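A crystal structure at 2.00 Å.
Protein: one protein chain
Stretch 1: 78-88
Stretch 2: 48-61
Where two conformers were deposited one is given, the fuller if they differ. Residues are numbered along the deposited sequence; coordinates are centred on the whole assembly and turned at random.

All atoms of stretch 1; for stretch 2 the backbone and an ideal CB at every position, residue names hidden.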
ATOM      1  N   LEU A  78      -2.376 -13.251 -19.830  1.00 22.58           N
ATOM      2  CA  LEU A  78      -2.124 -11.822 -20.037  1.00 20.50           C
ATOM      3  C   LEU A  78      -0.917 -11.359 -19.250  1.00 21.07           C
ATOM      4  O   LEU A  78      -0.107 -10.593 -19.758  1.00 25.47           O
ATOM      5  CB  LEU A  78      -3.319 -10.983 -19.605  1.00 25.27           C
ATOM      6  CG  LEU A  78      -4.203 -10.378 -20.680  1.00 34.27           C
ATOM      7  CD1 LEU A  78      -5.217  -9.463 -20.018  1.00 32.26           C
ATOM      8  CD2 LEU A  78      -3.398  -9.619 -21.766  1.00 31.70           C
ATOM      9  N   ALA A  79      -0.817 -11.794 -17.997  1.00 19.70           N
ATOM     10  CA  ALA A  79       0.373 -11.523 -17.211  1.00 25.07           C
ATOM     11  C   ALA A  79       1.612 -12.046 -17.935  1.00 20.14           C
ATOM     12  O   ALA A  79       2.665 -11.442 -17.867  1.00 24.76           O
ATOM     13  CB  ALA A  79       0.270 -12.165 -15.828  1.00 22.13           C
ATOM     14  N   LYS A  80       1.498 -13.199 -18.586  1.00 23.56           N
ATOM     15  CA  LYS A  80       2.650 -13.767 -19.306  1.00 21.04           C
ATOM     16  C   LYS A  80       2.995 -12.900 -20.532  1.00 27.71           C
ATOM     17  O   LYS A  80       4.180 -12.651 -20.848  1.00 26.36           O
ATOM     18  CB  LYS A  80       2.370 -15.226 -19.692  1.00 19.79           C
ATOM     19  CG  LYS A  80       3.558 -15.932 -20.325  1.00 26.80           C
ATOM     20  CD  LYS A  80       4.737 -16.053 -19.355  1.00 23.15           C
ATOM     21  CE  LYS A  80       5.926 -16.716 -20.087  1.00 34.26           C
ATOM     22  NZ  LYS A  80       7.037 -17.076 -19.160  1.00 28.69           N
ATOM     23  N   SER A  81       1.965 -12.397 -21.210  0.56 25.02           N
ATOM     24  CA  SER A  81       2.184 -11.485 -22.324  0.56 28.05           C
ATOM     25  C   SER A  81       2.881 -10.201 -21.863  0.56 30.26           C
ATOM     26  O   SER A  81       3.776  -9.696 -22.542  0.56 26.23           O
ATOM     27  CB  SER A  81       0.865 -11.155 -23.020  0.56 30.12           C
ATOM     28  OG  SER A  81       0.354 -12.288 -23.691  0.56 26.56           O
ATOM     29  N   GLU A  82       2.471  -9.669 -20.714  0.56 28.57           N
ATOM     30  CA  GLU A  82       3.103  -8.461 -20.173  0.56 30.37           C
ATOM     31  C   GLU A  82       4.543  -8.707 -19.700  0.56 33.73           C
ATOM     32  O   GLU A  82       5.444  -7.926 -20.012  0.56 34.03           O
ATOM     33  CB  GLU A  82       2.287  -7.882 -19.006  0.56 28.59           C
ATOM     34  CG  GLU A  82       0.833  -7.472 -19.326  0.56 32.92           C
ATOM     35  CD  GLU A  82       0.699  -6.159 -20.123  0.56 34.57           C
ATOM     36  OE1 GLU A  82       1.728  -5.597 -20.559  0.56 39.96           O
ATOM     37  OE2 GLU A  82      -0.450  -5.693 -20.313  0.56 23.69           O
ATOM     38  N   LEU A  83       4.755  -9.793 -18.953  1.00 31.49           N
ATOM     39  CA  LEU A  83       6.007  -9.995 -18.224  1.00 25.83           C
ATOM     40  C   LEU A  83       7.017 -10.987 -18.808  1.00 33.06           C
ATOM     41  O   LEU A  83       8.188 -10.985 -18.410  1.00 32.05           O
ATOM     42  CB  LEU A  83       5.700 -10.412 -16.787  1.00 25.00           C
ATOM     43  CG  LEU A  83       4.798  -9.435 -16.020  1.00 27.42           C
ATOM     44  CD1 LEU A  83       4.444 -10.048 -14.687  1.00 26.55           C
ATOM     45  CD2 LEU A  83       5.503  -8.100 -15.852  1.00 26.52           C
ATOM     46  N   GLY A  84       6.564 -11.860 -19.699  1.00 23.83           N
ATOM     47  CA  GLY A  84       7.450 -12.859 -20.307  1.00 32.79           C
ATOM     48  C   GLY A  84       8.213 -13.794 -19.361  1.00 32.15           C
ATOM     49  O   GLY A  84       7.615 -14.436 -18.478  1.00 31.94           O
ATOM     50  N   ASP A  85       9.530 -13.866 -19.556  0.60 29.97           N
ATOM     51  CA  ASP A  85      10.407 -14.746 -18.783  0.60 35.67           C
ATOM     52  C   ASP A  85      10.516 -14.362 -17.308  0.60 35.96           C
ATOM     53  O   ASP A  85      11.209 -15.027 -16.539  0.60 37.74           O
ATOM     54  CB  ASP A  85      11.824 -14.744 -19.368  0.60 41.02           C
ATOM     55  CG  ASP A  85      11.878 -15.251 -20.793  0.60 45.68           C
ATOM     56  OD1 ASP A  85      10.885 -15.855 -21.263  0.60 47.15           O
ATOM     57  OD2 ASP A  85      12.931 -15.047 -21.440  0.60 47.86           O
ATOM     58  N   LEU A  86       9.867 -13.281 -16.900  1.00 30.50           N
ATOM     59  CA  LEU A  86       9.942 -12.889 -15.503  1.00 27.08           C
ATOM     60  C   LEU A  86       9.089 -13.808 -14.631  1.00 29.86           C
ATOM     61  O   LEU A  86       9.281 -13.896 -13.418  1.00 30.03           O
ATOM     62  CB  LEU A  86       9.534 -11.431 -15.320  1.00 30.03           C
ATOM     63  CG  LEU A  86      10.604 -10.418 -15.719  1.00 40.12           C
ATOM     64  CD1 LEU A  86      10.024  -9.018 -15.662  1.00 41.32           C
ATOM     65  CD2 LEU A  86      11.829 -10.540 -14.807  1.00 36.78           C
ATOM     66  N   ILE A  87       8.129 -14.480 -15.248  1.00 26.12           N
ATOM     67  CA  ILE A  87       7.226 -15.330 -14.502  1.00 20.51           C
ATOM     68  C   ILE A  87       7.159 -16.726 -15.135  1.00 29.91           C
ATOM     69  O   ILE A  87       7.616 -16.930 -16.257  1.00 22.02           O
ATOM     70  CB  ILE A  87       5.785 -14.722 -14.399  1.00 16.74           C
ATOM     71  CG1 ILE A  87       5.093 -14.721 -15.759  1.00 22.26           C
ATOM     72  CG2 ILE A  87       5.854 -13.316 -13.807  1.00 24.47           C
ATOM     73  CD1 ILE A  87       3.600 -14.345 -15.739  1.00 21.91           C
ATOM     74  N   ASP A  88       6.597 -17.676 -14.390  1.00 33.39           N
ATOM     75  CA  ASP A  88       6.328 -19.009 -14.910  1.00 36.81           C
ATOM     76  C   ASP A  88       4.891 -19.341 -14.579  1.00 39.04           C
ATOM     77  O   ASP A  88       4.156 -18.497 -14.043  1.00 28.95           O
ATOM     78  CB  ASP A  88       7.292 -20.047 -14.332  1.00 33.56           C
ATOM     79  CG  ASP A  88       7.138 -20.237 -12.829  1.00 42.49           C
ATOM     80  OD1 ASP A  88       6.104 -19.828 -12.244  1.00 39.16           O
ATOM     81  OD2 ASP A  88       8.062 -20.836 -12.233  1.00 46.71           O
ATOM     82  N   UNK A  48      12.666  -0.502 -19.110  1.00 56.45           N
ATOM     83  CA  UNK A  48      11.326  -0.586 -18.561  1.00 46.41           C
ATOM     84  C   UNK A  48      11.310  -1.781 -17.625  1.00 42.14           C
ATOM     85  O   UNK A  48      10.271  -2.176 -17.079  1.00 37.25           O
ATOM     86  CB  UNK A  48      10.266  -0.710 -19.657  1.00 46.41           C
ATOM     87  N   UNK A  49      12.492  -2.358 -17.437  1.00 39.29           N
ATOM     88  CA  UNK A  49      12.619  -3.587 -16.683  1.00 40.92           C
ATOM     89  C   UNK A  49      12.218  -3.429 -15.220  1.00 34.29           C
ATOM     90  O   UNK A  49      11.568  -4.306 -14.654  1.00 34.96           O
ATOM     91  CB  UNK A  49      14.058  -4.098 -16.772  1.00 40.92           C
ATOM     92  N   UNK A  50      12.617  -2.324 -14.598  1.00 31.11           N
ATOM     93  CA  UNK A  50      12.337  -2.140 -13.179  1.00 31.94           C
ATOM     94  C   UNK A  50      10.816  -2.062 -12.965  1.00 27.07           C
ATOM     95  O   UNK A  50      10.285  -2.643 -12.023  1.00 26.86           O
ATOM     96  CB  UNK A  50      13.027  -0.881 -12.650  1.00 31.94           C
ATOM     97  N   UNK A  51      10.135  -1.363 -13.869  1.00 26.60           N
ATOM     98  CA  UNK A  51       8.688  -1.271 -13.866  1.00 26.06           C
ATOM     99  C   UNK A  51       8.027  -2.638 -13.930  1.00 27.75           C
ATOM    100  O   UNK A  51       7.067  -2.911 -13.186  1.00 27.52           O
ATOM    101  CB  UNK A  51       8.216  -0.409 -15.039  1.00 26.06           C
ATOM    102  N   UNK A  52       8.532  -3.506 -14.804  1.00 28.64           N
ATOM    103  CA  UNK A  52       7.991  -4.862 -14.913  1.00 33.00           C
ATOM    104  C   UNK A  52       8.223  -5.693 -13.652  1.00 33.20           C
ATOM    105  O   UNK A  52       7.377  -6.494 -13.281  1.00 28.02           O
ATOM    106  CB  UNK A  52       8.614  -5.574 -16.115  1.00 33.00           C
ATOM    107  N   UNK A  53       9.361  -5.520 -12.992  1.00 29.63           N
ATOM    108  CA  UNK A  53       9.590  -6.304 -11.778  1.00 32.76           C
ATOM    109  C   UNK A  53       8.636  -5.851 -10.694  1.00 28.00           C
ATOM    110  O   UNK A  53       8.148  -6.666  -9.912  1.00 19.61           O
ATOM    111  CB  UNK A  53      11.039  -6.176 -11.303  1.00 32.76           C
ATOM    112  N   UNK A  54       8.379  -4.544 -10.642  1.00 25.96           N
ATOM    113  CA  UNK A  54       7.474  -4.025  -9.628  1.00 29.49           C
ATOM    114  C   UNK A  54       6.044  -4.440  -9.924  1.00 25.68           C
ATOM    115  O   UNK A  54       5.313  -4.814  -9.011  1.00 20.36           O
ATOM    116  CB  UNK A  54       7.578  -2.501  -9.543  1.00 29.49           C
ATOM    117  N   UNK A  55       5.647  -4.365 -11.196  1.00 21.21           N
ATOM    118  CA  UNK A  55       4.371  -4.917 -11.609  1.00 25.03           C
ATOM    119  C   UNK A  55       4.242  -6.394 -11.182  1.00 22.08           C
ATOM    120  O   UNK A  55       3.241  -6.821 -10.620  1.00 20.40           O
ATOM    121  CB  UNK A  55       4.209  -4.781 -13.124  1.00 25.03           C
ATOM    122  N   UNK A  56       5.271  -7.174 -11.449  1.00 23.48           N
ATOM    123  CA  UNK A  56       5.243  -8.586 -11.082  1.00 23.69           C
ATOM    124  C   UNK A  56       4.942  -8.778  -9.582  1.00 24.22           C
ATOM    125  O   UNK A  56       4.079  -9.589  -9.193  1.00 20.97           O
ATOM    126  CB  UNK A  56       6.578  -9.242 -11.439  1.00 23.69           C
ATOM    127  N   UNK A  57       5.656  -8.016  -8.752  1.00 23.11           N
ATOM    128  CA  UNK A  57       5.490  -8.047  -7.284  1.00 16.84           C
ATOM    129  C   UNK A  57       4.057  -7.635  -6.860  1.00 18.00           C
ATOM    130  O   UNK A  57       3.449  -8.264  -5.996  1.00 18.56           O
ATOM    131  CB  UNK A  57       6.513  -7.119  -6.625  1.00 16.84           C
ATOM    132  N   UNK A  58       3.552  -6.535  -7.424  1.00 14.40           N
ATOM    133  CA  UNK A  58       2.197  -6.046  -7.100  1.00 18.15           C
ATOM    134  C   UNK A  58       1.071  -7.009  -7.513  1.00 21.14           C
ATOM    135  O   UNK A  58       0.075  -7.157  -6.794  1.00 24.30           O
ATOM    136  CB  UNK A  58       1.970  -4.695  -7.781  1.00 18.15           C
ATOM    137  N   UNK A  59       1.212  -7.639  -8.676  1.00 22.08           N
ATOM    138  CA  UNK A  59       0.137  -8.445  -9.232  1.00 21.58           C
ATOM    139  C   UNK A  59      -0.676  -7.676 -10.270  1.00 24.84           C
ATOM    140  O   UNK A  59      -0.398  -6.507 -10.532  1.00 25.12           O
ATOM    141  CB  UNK A  59      -0.781  -8.937  -8.111  1.00 21.58           C
ATOM    142  N   UNK A  60      -1.693  -8.330 -10.833  1.00 19.67           N
ATOM    143  CA  UNK A  60      -2.546  -7.759 -11.879  1.00 19.34           C
ATOM    144  C   UNK A  60      -4.018  -7.588 -11.483  1.00 17.38           C
ATOM    145  O   UNK A  60      -4.724  -6.779 -12.063  1.00 22.23           O
ATOM    146  CB  UNK A  60      -2.469  -8.644 -13.124  1.00 19.34           C
ATOM    147  N   UNK A  61      -4.489  -8.409 -10.546  1.00 18.51           N
ATOM    148  CA  UNK A  61      -5.854  -8.316 -10.041  1.00 16.24           C
ATOM    149  C   UNK A  61      -6.041  -7.042  -9.221  1.00 26.84           C
ATOM    150  O   UNK A  61      -5.086  -6.561  -8.595  1.00 21.02           O
ATOM    151  CB  UNK A  61      -6.197  -9.545  -9.197  1.00 16.24           C
TER

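Position 48 lies just before a helix that runs from 49 to 58, nearly antiparallel to helix 78-83. Its positive phi, 93°, favours glycine, and nothing of stretch 1 is near. It is Gly 48, at the N-cap. At 49 the CB points sideways into open space; many residues would fit, though a long apolar one could reach Leu 86. Leu 49 does so, CD1 lying 4.3 Å from Leu 86 CD1. Positions 50 and 51 are out of reach and the view leaves them undetermined; they are Asp 50, hydrogen-bonded elsewhere in the structure, and Gly 51.

Position 52 points toward stretch 1, its ideal CB 3.7 Å from Leu 86 CD1 and 4.0 Å from Leu 83 CD2. An aliphatic start to the side chain would pack well, while its end may be polar. Lys 52 fits this: its CB packs on the leucines, CE passes 3.8 Å from Glu 82 O, and the end leads away.

At 53 the CB points away, which suits a polar or long residue. Arg 53 is found; its backbone N, 4.5 Å from Leu 86 CD1, makes the marginal contact.

Position 55 points toward stretch 1, its CB 4.5 Å from Leu 83 CD2, with Glu 82 farther along. A large residue, aromatic, aliphatic or basic, could span both. In Trp 55, CB lies 4.4 Å from Leu 83 CD2 and CH2 3.7 Å from Glu 82 CD.

Position 56 faces Leu 83, Leu 86 and Ile 87, and the carbonyl oxygen of Leu 86 offers an acceptor. An aliphatic residue would pack here, but a long one ending in a donor would do more. Lys 56, with all four chi angles t, extends past Ile 87, CD lying 3.9 Å from Ile 87 CG2, and its NZ donates a hydrogen bond to Leu 86 O at 2.9 Å.

At 59 phi is 98° and psi 180°, where a CB would jam against the preceding carbonyl oxygen. Gly 59 answers this and lets the chain leave the helix.

Position 60 points toward stretch 1, its CB 5.2 Å from Ala 79 CB. The small alanine leaves room for a large apolar or aromatic side chain. Phe 60 takes it: Ala 79 CB sits over one ring face, 4.0 Å from the centroid of the Phe 60 ring in a CH-pi contact, and Leu 83 CD1 meets the edge at CE1 of Phe 60, 3.5 Å away.

At 54, 57, 58 and 61 stretch 1 sets no limit, so what is visible does not choose a residue; they are Val 54, Phe 57, Leu 58 and Asn 61, whose side chain is hydrogen-bonded elsewhere in the structure.

Stretch 2, residues 48-61: GLDGKRVWKFLGFN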
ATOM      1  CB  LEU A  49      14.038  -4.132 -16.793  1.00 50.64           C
ATOM      2  CG  LEU A  49      14.411  -5.278 -15.846  1.00 57.77           C
ATOM      3  CD1 LEU A  49      13.485  -6.498 -15.994  1.00 55.58           C
ATOM      4  CD2 LEU A  49      15.868  -5.666 -16.059  1.00 61.41           C
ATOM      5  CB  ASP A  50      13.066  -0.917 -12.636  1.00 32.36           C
ATOM      6  CG  ASP A  50      13.059  -0.858 -11.111  1.00 35.79           C
ATOM      7  OD1 ASP A  50      13.517  -1.830 -10.486  1.00 34.08           O
ATOM      8  OD2 ASP A  50      12.598   0.166 -10.539  1.00 33.08           O
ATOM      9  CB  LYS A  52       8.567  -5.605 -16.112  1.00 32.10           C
ATOM     10  CG  LYS A  52       8.068  -5.143 -17.458  1.00 41.12           C
ATOM     11  CD  LYS A  52       8.733  -5.976 -18.551  1.00 54.39           C
ATOM     12  CE  LYS A  52       8.339  -5.502 -19.941  1.00 66.48           C
ATOM     13  NZ  LYS A  52       8.886  -4.142 -20.234  1.00 75.41           N
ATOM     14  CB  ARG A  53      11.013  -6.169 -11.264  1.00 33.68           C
ATOM     15  CG  ARG A  53      12.074  -6.546 -12.270  1.00 43.89           C
ATOM     16  CD  ARG A  53      13.430  -6.508 -11.597  1.00 56.44           C
ATOM     17  NE  ARG A  53      14.402  -7.331 -12.297  1.00 69.00           N
ATOM     18  CZ  ARG A  53      15.496  -6.854 -12.876  1.00 77.80           C
ATOM     19  NH1 ARG A  53      15.755  -5.550 -12.828  1.00 79.61           N
ATOM     20  NH2 ARG A  53      16.334  -7.678 -13.493  1.00 79.89           N
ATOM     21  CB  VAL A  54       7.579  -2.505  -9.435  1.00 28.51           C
ATOM     22  CG1 VAL A  54       6.452  -2.021  -8.537  1.00 21.04           C
ATOM     23  CG2 VAL A  54       8.936  -2.144  -8.829  1.00 35.46           C
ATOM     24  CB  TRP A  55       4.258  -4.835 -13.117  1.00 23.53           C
ATOM     25  CG  TRP A  55       2.874  -4.834 -13.582  1.00 27.74           C
ATOM     26  CD1 TRP A  55       1.756  -5.148 -12.858  1.00 27.46           C
ATOM     27  CD2 TRP A  55       2.426  -4.487 -14.895  1.00 34.43           C
ATOM     28  NE1 TRP A  55       0.632  -5.012 -13.651  1.00 36.64           N
ATOM     29  CE2 TRP A  55       1.020  -4.615 -14.903  1.00 37.56           C
ATOM     30  CE3 TRP A  55       3.085  -4.105 -16.073  1.00 36.45           C
ATOM     31  CZ2 TRP A  55       0.260  -4.356 -16.040  1.00 40.58           C
ATOM     32  CZ3 TRP A  55       2.328  -3.843 -17.193  1.00 41.90           C
ATOM     33  CH2 TRP A  55       0.930  -3.978 -17.172  1.00 43.36           C
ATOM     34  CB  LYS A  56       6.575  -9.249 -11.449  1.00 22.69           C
ATOM     35  CG  LYS A  56       6.713 -10.674 -10.891  1.00 26.51           C
ATOM     36  CD  LYS A  56       8.043 -11.291 -11.356  1.00 34.32           C
ATOM     37  CE  LYS A  56       8.570 -12.336 -10.383  1.00 37.18           C
ATOM     38  NZ  LYS A  56       9.917 -12.810 -10.843  1.00 45.50           N
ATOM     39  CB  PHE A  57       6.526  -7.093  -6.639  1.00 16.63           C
ATOM     40  CG  PHE A  57       6.551  -7.138  -5.137  1.00 22.72           C
ATOM     41  CD1 PHE A  57       5.760  -6.285  -4.385  1.00 24.93           C
ATOM     42  CD2 PHE A  57       7.367  -8.055  -4.471  1.00 28.93           C
ATOM     43  CE1 PHE A  57       5.780  -6.330  -2.973  1.00 26.13           C
ATOM     44  CE2 PHE A  57       7.397  -8.115  -3.073  1.00 25.72           C
ATOM     45  CZ  PHE A  57       6.599  -7.245  -2.316  1.00 22.79           C
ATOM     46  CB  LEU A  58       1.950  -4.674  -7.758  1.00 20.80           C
ATOM     47  CG  LEU A  58       2.745  -3.496  -7.170  1.00 21.00           C
ATOM     48  CD1 LEU A  58       2.522  -2.188  -7.943  1.00 22.14           C
ATOM     49  CD2 LEU A  58       2.378  -3.340  -5.697  1.00 26.85           C
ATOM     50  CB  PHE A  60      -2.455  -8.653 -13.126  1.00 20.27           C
ATOM     51  CG  PHE A  60      -1.139  -8.550 -13.829  1.00 24.42           C
ATOM     52  CD1 PHE A  60       0.003  -9.135 -13.287  1.00 23.19           C
ATOM     53  CD2 PHE A  60      -1.031  -7.862 -15.021  1.00 20.74           C
ATOM     54  CE1 PHE A  60       1.225  -9.033 -13.923  1.00 19.39           C
ATOM     55  CE2 PHE A  60       0.203  -7.760 -15.679  1.00 24.76           C
ATOM     56  CZ  PHE A  60       1.329  -8.337 -15.126  1.00 22.78           C
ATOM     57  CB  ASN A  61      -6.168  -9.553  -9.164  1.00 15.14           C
ATOM     58  CG  ASN A  61      -6.298 -10.835  -9.998  1.00 17.87           C
ATOM     59  OD1 ASN A  61      -6.587 -10.763 -11.186  1.00 25.73           O
ATOM     60  ND2 ASN A  61      -6.065 -11.997  -9.380  1.00 17.22           N
TER
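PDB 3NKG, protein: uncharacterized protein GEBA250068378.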